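Local coordinates for protein alpha-L-arabinosidase (Xanthomonas axonopodis pv. citri, PDB 6D25) that probably hydrolyses alpha-L-arabinofuranosyl side groups of arabinoxylans, including those on internally di-substituted xylose units, as a trimeric family GH51 arabinofuranosidase, at residues Val218-Gln223 against Met253-Lys258; Met381-Thr384 against Met389-Thr392; Thr480-Thr483 against Ala489-Pro492. All blocks are in the same frame, centred on the assembly; numbering follows the deposited sequence.

In the fold
Interaction 1 joins two successive helices on the outside of the eight-stranded parallel barrel, beside the trimer interface. Interactions 2 and 3 lie on the opposite side of the chain's centre, about 39 and 45 Å from interaction 1 between centres, with nearest atoms about 27 and 37 Å away. Those two are neighbours, their centres 11 Å apart: ND2 of Asn482 lies 3.0 Å from O of Leu391, a probable hydrogen bond, and Val390 CG2 packs on Asn482 CB at 3.7 Å. The hairpin 381-392 is thereby joined to the loop 480-492 that leads back to the beta-rich C-terminal part.

Interaction 1: Val218-Gln223 against Met253-Lys258; sequences VFRRYQ and MREASK
Arg220 and Ala256 mark the closest backbone approach, CA to CA 6.5 Å, where helix 212-224 passes the C-terminal end of helix 246-256, with a 3-10 segment beginning at Ser257. The methyl of Ala256 is the point of packing between them, touching both Phe219 and Arg220. Its CB lies near the plane of the Phe219 ring, at the edge, 3.9 Å from CD2, and touches Arg220 CG at the same distance. With CG anti to the backbone N (chi1 169°), the Phe219 ring reaches the second helix edge first, while CG of Gln223 covers one of its faces. Gln223 is itself tied back to its own helix, NE2 donating to the carbonyl O of Arg220.

The Arg220 chain bends at chi3 (60°), which carries its guanidinium over the last turn of the other helix. NH1 comes to 3.0 Å from O of Glu255, obliquely to the guanidinium plane, and makes a long salt bridge of 3.8 Å with Glu255 OE1. The guanidinium and carboxylate planes are nearly coplanar, 6° apart; Arg220 NE makes its stronger bond to Asn209 O of the second subunit. Glu255 OE2 takes a nearly straight bond from Arg254 NE (2.9 Å) on its anti side. One carboxylate thus faces two arginines, holding Arg254 closely and Arg220 loosely, which probably tempers their charge; Glu255 also packs on Arg211 of the second subunit, so the network couples the helix pair to the trimer interface.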
ATOM      1  N   VAL A 218       5.622   6.149  -0.531  1.00 15.88           N
ATOM      2  CA  VAL A 218       5.848   4.732  -0.754  1.00 16.03           C
ATOM      3  C   VAL A 218       7.353   4.396  -0.634  1.00 15.61           C
ATOM      4  O   VAL A 218       7.733   3.412   0.005  1.00 15.13           O
ATOM      5  CB  VAL A 218       5.277   4.313  -2.119  1.00 16.85           C
ATOM      6  CG1 VAL A 218       5.678   2.905  -2.489  1.00 17.42           C
ATOM      7  CG2 VAL A 218       3.765   4.425  -2.127  1.00 17.33           C
ATOM      8  N   PHE A 219       8.203   5.202  -1.249  1.00 14.78           N
ATOM      9  CA  PHE A 219       9.651   5.010  -1.160  1.00 14.71           C
ATOM     10  C   PHE A 219      10.094   5.046   0.315  1.00 14.75           C
ATOM     11  O   PHE A 219      10.816   4.152   0.758  1.00 14.56           O
ATOM     12  CB  PHE A 219      10.433   6.046  -1.989  1.00 14.37           C
ATOM     13  CG  PHE A 219      11.904   6.005  -1.671  1.00 14.37           C
ATOM     14  CD1 PHE A 219      12.699   4.948  -2.068  1.00 14.24           C
ATOM     15  CD2 PHE A 219      12.457   6.967  -0.848  1.00 15.00           C
ATOM     16  CE1 PHE A 219      14.029   4.872  -1.679  1.00 14.38           C
ATOM     17  CE2 PHE A 219      13.795   6.908  -0.470  1.00 14.87           C
ATOM     18  CZ  PHE A 219      14.559   5.835  -0.863  1.00 14.75           C
ATOM     19  N   ARG A 220       9.702   6.082   1.034  1.00 15.10           N
ATOM     20  CA  ARG A 220      10.089   6.201   2.449  1.00 15.94           C
ATOM     21  C   ARG A 220       9.724   4.927   3.235  1.00 16.12           C
ATOM     22  O   ARG A 220      10.514   4.448   4.073  1.00 16.28           O
ATOM     23  CB  ARG A 220       9.442   7.442   3.070  1.00 16.85           C
ATOM     24  CG  ARG A 220      10.139   8.733   2.645  1.00 17.82           C
ATOM     25  CD  ARG A 220       9.392   9.962   3.030  1.00 19.74           C
ATOM     26  NE  ARG A 220       9.189  10.081   4.468  1.00 21.60           N
ATOM     27  CZ  ARG A 220       8.934  11.194   5.101  1.00 25.25           C
ATOM     28  NH1 ARG A 220       8.814  12.346   4.410  1.00 29.65           N
ATOM     29  NH2 ARG A 220       8.684  11.115   6.414  1.00 26.92           N
ATOM     30  N   ARG A 221       8.521   4.397   2.998  1.00 15.86           N
ATOM     31  CA  ARG A 221       8.047   3.210   3.681  1.00 15.95           C
ATOM     32  C   ARG A 221       8.849   1.990   3.235  1.00 15.51           C
ATOM     33  O   ARG A 221       9.377   1.240   4.090  1.00 15.03           O
ATOM     34  CB  ARG A 221       6.568   2.976   3.406  1.00 16.51           C
ATOM     35  CG  ARG A 221       5.973   1.709   3.992  1.00 16.94           C
ATOM     36  CD  ARG A 221       4.509   1.670   3.658  1.00 17.89           C
ATOM     37  NE  ARG A 221       3.798   0.563   4.271  1.00 18.69           N
ATOM     38  CZ  ARG A 221       2.505   0.321   4.106  1.00 20.08           C
ATOM     39  NH1 ARG A 221       1.775   1.041   3.237  1.00 20.11           N
ATOM     40  NH2 ARG A 221       1.954  -0.668   4.802  1.00 19.67           N
ATOM     41  N   TYR A 222       8.939   1.723   1.937  1.00 15.23           N
ATOM     42  CA  TYR A 222       9.531   0.475   1.490  1.00 15.50           C
ATOM     43  C   TYR A 222      11.047   0.436   1.789  1.00 15.68           C
ATOM     44  O   TYR A 222      11.592  -0.646   2.126  1.00 16.25           O
ATOM     45  CB  TYR A 222       9.297   0.246  -0.003  1.00 15.26           C
ATOM     46  CG  TYR A 222       7.958  -0.346  -0.355  1.00 15.45           C
ATOM     47  CD1 TYR A 222       6.784   0.346  -0.117  1.00 15.72           C
ATOM     48  CD2 TYR A 222       7.850  -1.643  -0.854  1.00 15.56           C
ATOM     49  CE1 TYR A 222       5.551  -0.206  -0.405  1.00 15.80           C
ATOM     50  CE2 TYR A 222       6.631  -2.205  -1.152  1.00 15.26           C
ATOM     51  CZ  TYR A 222       5.469  -1.487  -0.924  1.00 16.08           C
ATOM     52  OH  TYR A 222       4.226  -2.029  -1.211  1.00 16.06           O
ATOM     53  N   GLN A 223      11.723   1.572   1.709  1.00 15.52           N
ATOM     54  CA  GLN A 223      13.170   1.583   1.951  1.00 16.02           C
ATOM     55  C   GLN A 223      13.452   1.225   3.419  1.00 15.99           C
ATOM     56  O   GLN A 223      14.502   0.658   3.704  1.00 15.94           O
ATOM     57  CB  GLN A 223      13.851   2.904   1.559  1.00 15.95           C
ATOM     58  CG  GLN A 223      13.507   4.089   2.443  1.00 16.89           C
ATOM     59  CD  GLN A 223      14.253   4.135   3.764  1.00 18.29           C
ATOM     60  OE1 GLN A 223      15.410   3.725   3.817  1.00 19.73           O
ATOM     61  NE2 GLN A 223      13.598   4.637   4.810  1.00 18.01           N
ATOM     62  N   MET A 253      13.370  14.827  -3.488  1.00 18.09           N
ATOM     63  CA  MET A 253      14.486  15.315  -2.673  1.00 18.87           C
ATOM     64  C   MET A 253      13.952  16.026  -1.420  1.00 19.20           C
ATOM     65  O   MET A 253      14.458  15.787  -0.314  1.00 18.86           O
ATOM     66  CB  MET A 253      15.396  16.254  -3.500  1.00 18.95           C
ATOM     67  CG  MET A 253      16.163  15.552  -4.573  1.00 18.12           C
ATOM     68  SD  MET A 253      17.241  14.227  -4.006  1.00 18.80           S
ATOM     69  CE  MET A 253      18.522  15.213  -3.233  1.00 19.14           C
ATOM     70  N   ARG A 254      12.951  16.891  -1.586  1.00 19.37           N
ATOM     71  CA  ARG A 254      12.377  17.617  -0.456  1.00 20.54           C
ATOM     72  C   ARG A 254      11.885  16.608   0.602  1.00 19.98           C
ATOM     73  O   ARG A 254      12.076  16.802   1.789  1.00 19.18           O
ATOM     74  CB  ARG A 254      11.184  18.483  -0.869  1.00 22.03           C
ATOM     75  CG  ARG A 254      10.523  19.289   0.238  1.00 23.93           C
ATOM     76  CD  ARG A 254       9.307  20.039  -0.354  1.00 27.08           C
ATOM     77  NE  ARG A 254       8.164  19.136  -0.572  1.00 28.43           N
ATOM     78  CZ  ARG A 254       7.274  19.223  -1.561  1.00 29.73           C
ATOM     79  NH1 ARG A 254       7.336  20.193  -2.461  1.00 28.68           N
ATOM     80  NH2 ARG A 254       6.277  18.352  -1.617  1.00 30.58           N
ATOM     81  N   GLU A 255      11.213  15.553   0.165  1.00 19.00           N
ATOM     82  CA  GLU A 255      10.505  14.674   1.066  1.00 20.21           C
ATOM     83  C   GLU A 255      11.387  13.520   1.549  1.00 19.56           C
ATOM     84  O   GLU A 255      11.099  12.975   2.617  1.00 19.87           O
ATOM     85  CB  GLU A 255       9.232  14.072   0.448  1.00 20.98           C
ATOM     86  CG  GLU A 255       8.177  15.086   0.151  1.00 22.51           C
ATOM     87  CD  GLU A 255       7.714  15.883   1.382  1.00 24.27           C
ATOM     88  OE1 GLU A 255       7.605  15.321   2.447  1.00 26.05           O
ATOM     89  OE2 GLU A 255       7.422  17.059   1.239  1.00 24.93           O
ATOM     90  N   ALA A 256      12.400  13.113   0.811  1.00 19.33           N
ATOM     91  CA  ALA A 256      13.039  11.816   1.102  1.00 18.71           C
ATOM     92  C   ALA A 256      14.572  11.828   0.967  1.00 18.29           C
ATOM     93  O   ALA A 256      15.165  10.723   1.052  1.00 18.75           O
ATOM     94  CB  ALA A 256      12.450  10.739   0.205  1.00 18.48           C
ATOM     95  N   SER A 257      15.225  12.973   0.746  1.00 18.78           N
ATOM     96  CA  SER A 257      16.670  12.951   0.483  1.00 19.44           C
ATOM     97  C   SER A 257      17.458  12.262   1.605  1.00 20.49           C
ATOM     98  O   SER A 257      18.513  11.643   1.327  1.00 19.86           O
ATOM     99  CB  SER A 257      17.238  14.343   0.230  1.00 20.18           C
ATOM    100  OG  SER A 257      17.081  15.150   1.383  1.00 20.53           O
ATOM    101  N   LYS A 258      16.992  12.327   2.845  1.00 21.87           N
ATOM    102  CA  LYS A 258      17.748  11.713   3.968  1.00 24.48           C
ATOM    103  C   LYS A 258      17.675  10.185   3.927  1.00 23.22           C
ATOM    104  O   LYS A 258      18.436   9.574   4.630  1.00 22.30           O
ATOM    105  CB  LYS A 258      17.250  12.227   5.309  1.00 28.94           C
ATOM    106  CG  LYS A 258      17.707  13.683   5.473  1.00 35.75           C
ATOM    107  CD  LYS A 258      17.157  14.419   6.642  1.00 43.97           C
ATOM    108  CE  LYS A 258      17.235  15.921   6.419  1.00 50.15           C
ATOM    109  NZ  LYS A 258      16.722  16.647   7.602  1.00 54.22           N
TER

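Interaction 2: Met381-Thr384 against Met389-Thr392; sequences MILT and MVLT
Val390 N donates to Leu383 O at 2.8 Å, and Leu383 N returns a bond to Val390 O at 3.0 Å in the carbonyl plane, making these two residues the hydrogen-bonded pair of the antiparallel hairpin. At the end of the hairpin Thr392 N donates to Met381 O at 3.1 Å, standing 35° above the carbonyl plane. The Thr392 hydroxyl has its own partners, Ala380 O and the N of Tyr395, so Thr392 N-caps helix 393-400 just as the strand ends. Its OG1 sits between the backbone N and the carbonyl carbon (chi1 67°), which turns CG2 over Leu383 CG at 3.9 Å, the two side chains crossing at about a right angle.

On the face of Leu383 and Val390, Leu383 CB meets Val390 CG1. The other face carries Ile382, Thr384, Met389 and Leu391. There Ile382 CG2 presses on Met389 CG at 3.4 Å, tighter than usual for two carbons, while the Ile382 and Leu391 side chains lie side by side, pointing the same way, and meet at CG1 and CD2. Thr384 CG2 comes to the same Met389 CG at 4.0 Å.

This two-stranded sheet follows the last barrel strand, 366-371. Ile382, Met389 and Leu391 rest on helix 80-88, whereas Leu383 and Val390 pack against Tyr484 in the loop 474-492. Helix 393-400 begins where the second strand finishes, and Met381 packs on its Thr394, Tyr395 and Phe398.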
ATOM      1  N   MET A 381      25.377  -4.004 -26.005  1.00 15.66           N
ATOM      2  CA  MET A 381      26.793  -4.268 -26.177  1.00 16.32           C
ATOM      3  C   MET A 381      27.012  -5.374 -27.213  1.00 15.92           C
ATOM      4  O   MET A 381      27.996  -5.378 -27.954  1.00 15.73           O
ATOM      5  CB  MET A 381      27.448  -4.749 -24.874  1.00 17.13           C
ATOM      6  CG  MET A 381      27.407  -3.803 -23.715  1.00 17.90           C
ATOM      7  SD  MET A 381      27.990  -2.115 -24.094  1.00 19.31           S
ATOM      8  CE  MET A 381      26.447  -1.310 -24.382  1.00 18.57           C
ATOM      9  N   ILE A 382      26.124  -6.339 -27.209  1.00 15.79           N
ATOM     10  CA  ILE A 382      26.322  -7.610 -27.887  1.00 16.74           C
ATOM     11  C   ILE A 382      24.999  -8.055 -28.495  1.00 16.99           C
ATOM     12  O   ILE A 382      23.976  -7.824 -27.872  1.00 16.55           O
ATOM     13  CB  ILE A 382      26.836  -8.684 -26.893  1.00 17.11           C
ATOM     14  CG1 ILE A 382      28.191  -8.297 -26.308  1.00 17.33           C
ATOM     15  CG2 ILE A 382      26.870 -10.072 -27.521  1.00 18.12           C
ATOM     16  CD1 ILE A 382      28.548  -9.085 -25.073  1.00 17.11           C
ATOM     17  N   LEU A 383      25.038  -8.636 -29.685  1.00 17.11           N
ATOM     18  CA  LEU A 383      23.891  -9.268 -30.301  1.00 18.79           C
ATOM     19  C   LEU A 383      24.227 -10.754 -30.482  1.00 19.22           C
ATOM     20  O   LEU A 383      25.355 -11.075 -30.856  1.00 19.85           O
ATOM     21  CB  LEU A 383      23.544  -8.620 -31.649  1.00 20.06           C
ATOM     22  CG  LEU A 383      23.396  -7.096 -31.619  1.00 20.98           C
ATOM     23  CD1 LEU A 383      23.104  -6.573 -33.014  1.00 22.71           C
ATOM     24  CD2 LEU A 383      22.258  -6.683 -30.711  1.00 20.80           C
ATOM     25  N   THR A 384      23.296 -11.633 -30.140  1.00 19.92           N
ATOM     26  CA  THR A 384      23.476 -13.072 -30.303  1.00 21.30           C
ATOM     27  C   THR A 384      22.304 -13.644 -31.093  1.00 22.87           C
ATOM     28  O   THR A 384      21.198 -13.109 -31.097  1.00 21.84           O
ATOM     29  CB  THR A 384      23.576 -13.832 -28.980  1.00 21.39           C
ATOM     30  OG1 THR A 384      22.300 -13.846 -28.353  1.00 21.13           O
ATOM     31  CG2 THR A 384      24.595 -13.259 -28.031  1.00 21.12           C
ATOM     32  N   MET A 389      27.556 -14.523 -32.279  1.00 24.09           N
ATOM     33  CA  MET A 389      27.684 -13.368 -31.415  1.00 23.13           C
ATOM     34  C   MET A 389      28.386 -12.246 -32.174  1.00 22.25           C
ATOM     35  O   MET A 389      29.344 -12.512 -32.858  1.00 20.60           O
ATOM     36  CB  MET A 389      28.493 -13.702 -30.157  1.00 24.98           C
ATOM     37  CG  MET A 389      28.441 -12.597 -29.110  1.00 26.27           C
ATOM     38  SD  MET A 389      29.721 -12.678 -27.812  1.00 30.80           S
ATOM     39  CE  MET A 389      31.120 -12.165 -28.807  1.00 32.68           C
ATOM     40  N   VAL A 390      27.949 -11.013 -32.002  1.00 21.26           N
ATOM     41  CA  VAL A 390      28.654  -9.869 -32.574  1.00 21.86           C
ATOM     42  C   VAL A 390      28.739  -8.739 -31.543  1.00 20.21           C
ATOM     43  O   VAL A 390      27.827  -8.522 -30.745  1.00 18.75           O
ATOM     44  CB  VAL A 390      27.991  -9.411 -33.888  1.00 24.66           C
ATOM     45  CG1 VAL A 390      26.601  -8.865 -33.696  1.00 25.70           C
ATOM     46  CG2 VAL A 390      28.819  -8.366 -34.603  1.00 26.49           C
ATOM     47  N   LEU A 391      29.872  -8.069 -31.524  1.00 19.09           N
ATOM     48  CA  LEU A 391      30.130  -6.911 -30.695  1.00 18.17           C
ATOM     49  C   LEU A 391      29.684  -5.656 -31.456  1.00 17.80           C
ATOM     50  O   LEU A 391      30.020  -5.488 -32.608  1.00 17.65           O
ATOM     51  CB  LEU A 391      31.628  -6.820 -30.398  1.00 18.92           C
ATOM     52  CG  LEU A 391      32.250  -8.039 -29.720  1.00 19.84           C
ATOM     53  CD1 LEU A 391      33.734  -7.865 -29.500  1.00 20.89           C
ATOM     54  CD2 LEU A 391      31.625  -8.242 -28.361  1.00 20.13           C
ATOM     55  N   THR A 392      28.952  -4.786 -30.793  1.00 16.34           N
ATOM     56  CA  THR A 392      28.387  -3.603 -31.466  1.00 15.86           C
ATOM     57  C   THR A 392      29.387  -2.435 -31.425  1.00 15.62           C
ATOM     58  O   THR A 392      30.322  -2.408 -30.637  1.00 15.24           O
ATOM     59  CB  THR A 392      27.073  -3.184 -30.805  1.00 15.18           C
ATOM     60  OG1 THR A 392      27.369  -2.709 -29.485  1.00 14.77           O
ATOM     61  CG2 THR A 392      26.064  -4.319 -30.785  1.00 14.96           C
TER

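Interaction 3: Thr480-Thr483 against Ala489-Pro492; sequences TYNT and AVAP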
ATOM      1  N   THR A 480      26.707   2.523 -40.838  1.00 23.39           N
ATOM      2  CA  THR A 480      27.383   1.235 -40.903  1.00 20.94           C
ATOM      3  C   THR A 480      27.166   0.582 -39.542  1.00 19.30           C
ATOM      4  O   THR A 480      27.233   1.262 -38.516  1.00 17.69           O
ATOM      5  CB  THR A 480      28.888   1.389 -41.202  1.00 21.42           C
ATOM      6  OG1 THR A 480      29.070   2.202 -42.361  1.00 21.01           O
ATOM      7  CG2 THR A 480      29.589   0.067 -41.393  1.00 21.47           C
ATOM      8  N   TYR A 481      26.920  -0.728 -39.547  1.00 18.52           N
ATOM      9  CA  TYR A 481      26.749  -1.482 -38.330  1.00 18.28           C
ATOM     10  C   TYR A 481      27.410  -2.857 -38.510  1.00 18.00           C
ATOM     11  O   TYR A 481      27.790  -3.219 -39.588  1.00 17.79           O
ATOM     12  CB  TYR A 481      25.253  -1.597 -37.983  1.00 18.70           C
ATOM     13  CG  TYR A 481      24.365  -2.097 -39.101  1.00 19.63           C
ATOM     14  CD1 TYR A 481      24.187  -3.449 -39.322  1.00 20.35           C
ATOM     15  CD2 TYR A 481      23.664  -1.219 -39.902  1.00 20.54           C
ATOM     16  CE1 TYR A 481      23.357  -3.927 -40.321  1.00 21.54           C
ATOM     17  CE2 TYR A 481      22.855  -1.664 -40.935  1.00 21.45           C
ATOM     18  CZ  TYR A 481      22.669  -3.023 -41.109  1.00 22.08           C
ATOM     19  OH  TYR A 481      21.876  -3.513 -42.080  1.00 24.71           O
ATOM     20  N   ASN A 482      27.568  -3.572 -37.415  1.00 17.90           N
ATOM     21  CA  ASN A 482      28.206  -4.879 -37.420  1.00 17.83           C
ATOM     22  C   ASN A 482      27.133  -5.967 -37.546  1.00 18.91           C
ATOM     23  O   ASN A 482      26.042  -5.856 -36.959  1.00 19.31           O
ATOM     24  CB  ASN A 482      29.037  -5.054 -36.153  1.00 17.23           C
ATOM     25  CG  ASN A 482      30.252  -4.162 -36.129  1.00 17.38           C
ATOM     26  OD1 ASN A 482      30.758  -3.799 -37.200  1.00 17.07           O
ATOM     27  ND2 ASN A 482      30.700  -3.788 -34.925  1.00 16.82           N
ATOM     28  N   THR A 483      27.460  -7.009 -38.284  1.00 19.77           N
ATOM     29  CA  THR A 483      26.619  -8.208 -38.423  1.00 20.62           C
ATOM     30  C   THR A 483      27.483  -9.460 -38.201  1.00 21.49           C
ATOM     31  O   THR A 483      28.702  -9.396 -38.205  1.00 20.63           O
ATOM     32  CB  THR A 483      25.993  -8.282 -39.820  1.00 21.24           C
ATOM     33  OG1 THR A 483      27.068  -8.366 -40.754  1.00 21.62           O
ATOM     34  CG2 THR A 483      25.124  -7.089 -40.152  1.00 21.60           C
ATOM     35  N   ALA A 489      32.888  -4.461 -39.219  1.00 19.89           N
ATOM     36  CA  ALA A 489      32.663  -3.328 -40.126  1.00 20.54           C
ATOM     37  C   ALA A 489      32.929  -2.018 -39.364  1.00 20.04           C
ATOM     38  O   ALA A 489      33.336  -1.054 -39.981  1.00 20.72           O
ATOM     39  CB  ALA A 489      31.241  -3.343 -40.679  1.00 20.44           C
ATOM     40  N   VAL A 490      32.617  -1.971 -38.063  1.00 19.48           N
ATOM     41  CA  VAL A 490      32.845  -0.789 -37.234  1.00 19.36           C
ATOM     42  C   VAL A 490      33.651  -1.258 -36.022  1.00 18.82           C
ATOM     43  O   VAL A 490      33.103  -1.932 -35.162  1.00 19.06           O
ATOM     44  CB  VAL A 490      31.544  -0.108 -36.775  1.00 19.61           C
ATOM     45  CG1 VAL A 490      31.812   1.214 -36.067  1.00 19.61           C
ATOM     46  CG2 VAL A 490      30.608   0.146 -37.948  1.00 20.25           C
ATOM     47  N   ALA A 491      34.958  -0.930 -36.000  1.00 18.79           N
ATOM     48  CA  ALA A 491      35.800  -1.437 -34.895  1.00 18.44           C
ATOM     49  C   ALA A 491      37.051  -0.580 -34.804  1.00 18.90           C
ATOM     50  O   ALA A 491      37.506  -0.060 -35.809  1.00 18.46           O
ATOM     51  CB  ALA A 491      36.174  -2.894 -35.119  1.00 18.54           C
ATOM     52  N   PRO A 492      37.606  -0.466 -33.585  1.00 19.09           N
ATOM     53  CA  PRO A 492      38.646   0.501 -33.370  1.00 19.23           C
ATOM     54  C   PRO A 492      39.968   0.012 -33.973  1.00 19.02           C
ATOM     55  O   PRO A 492      40.238  -1.169 -33.941  1.00 18.25           O
ATOM     56  CB  PRO A 492      38.716   0.686 -31.844  1.00 19.56           C
ATOM     57  CG  PRO A 492      38.103  -0.550 -31.279  1.00 19.35           C
ATOM     58  CD  PRO A 492      37.182  -1.088 -32.350  1.00 18.96           C
TER
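Thr480 opens the contact with its methyl: CG2, anti to the backbone N, touches Val490 CG2 at 3.6 Å, the two side chains crossing at a slant, and also reaches Ala489 CB at 3.9 Å. The hydroxyl on the other branch is used within the same loop, bonded to Ala477 O. The CB of Tyr481 points away from 489-492, and its side chain packs on Thr281 and Gln343; the backbone makes the contact instead, Tyr481 O lying 3.6 Å from Ala489 CB.

Asn482 supplies both hydrogen bonds of the contact. Asn482 CA lies 5.4 Å from Ala489 CA. With CG anti to the carbonyl carbon (chi1 -69°), the amide reaches the backbone of Val490 and grips it from both ends. Val490 N donates to Asn482 OD1 at 2.7 Å, in the carbonyl plane and on a lone pair. Asn482 ND2 donates to Val490 O at 3.0 Å, a nearly straight bond (167°) lying in the amide plane. The N of Ala489 is also 3.0 Å from Asn482 OD1, but its angle is too poor for a bond.

An asparagine here reads both the N-H and the C=O of one residue, much as a neighbouring strand would, in a loop without regular strands. ND2 bonds to Val490 O within the loop and to Leu391 O of the hairpin, which should hold the buried amide against rotation.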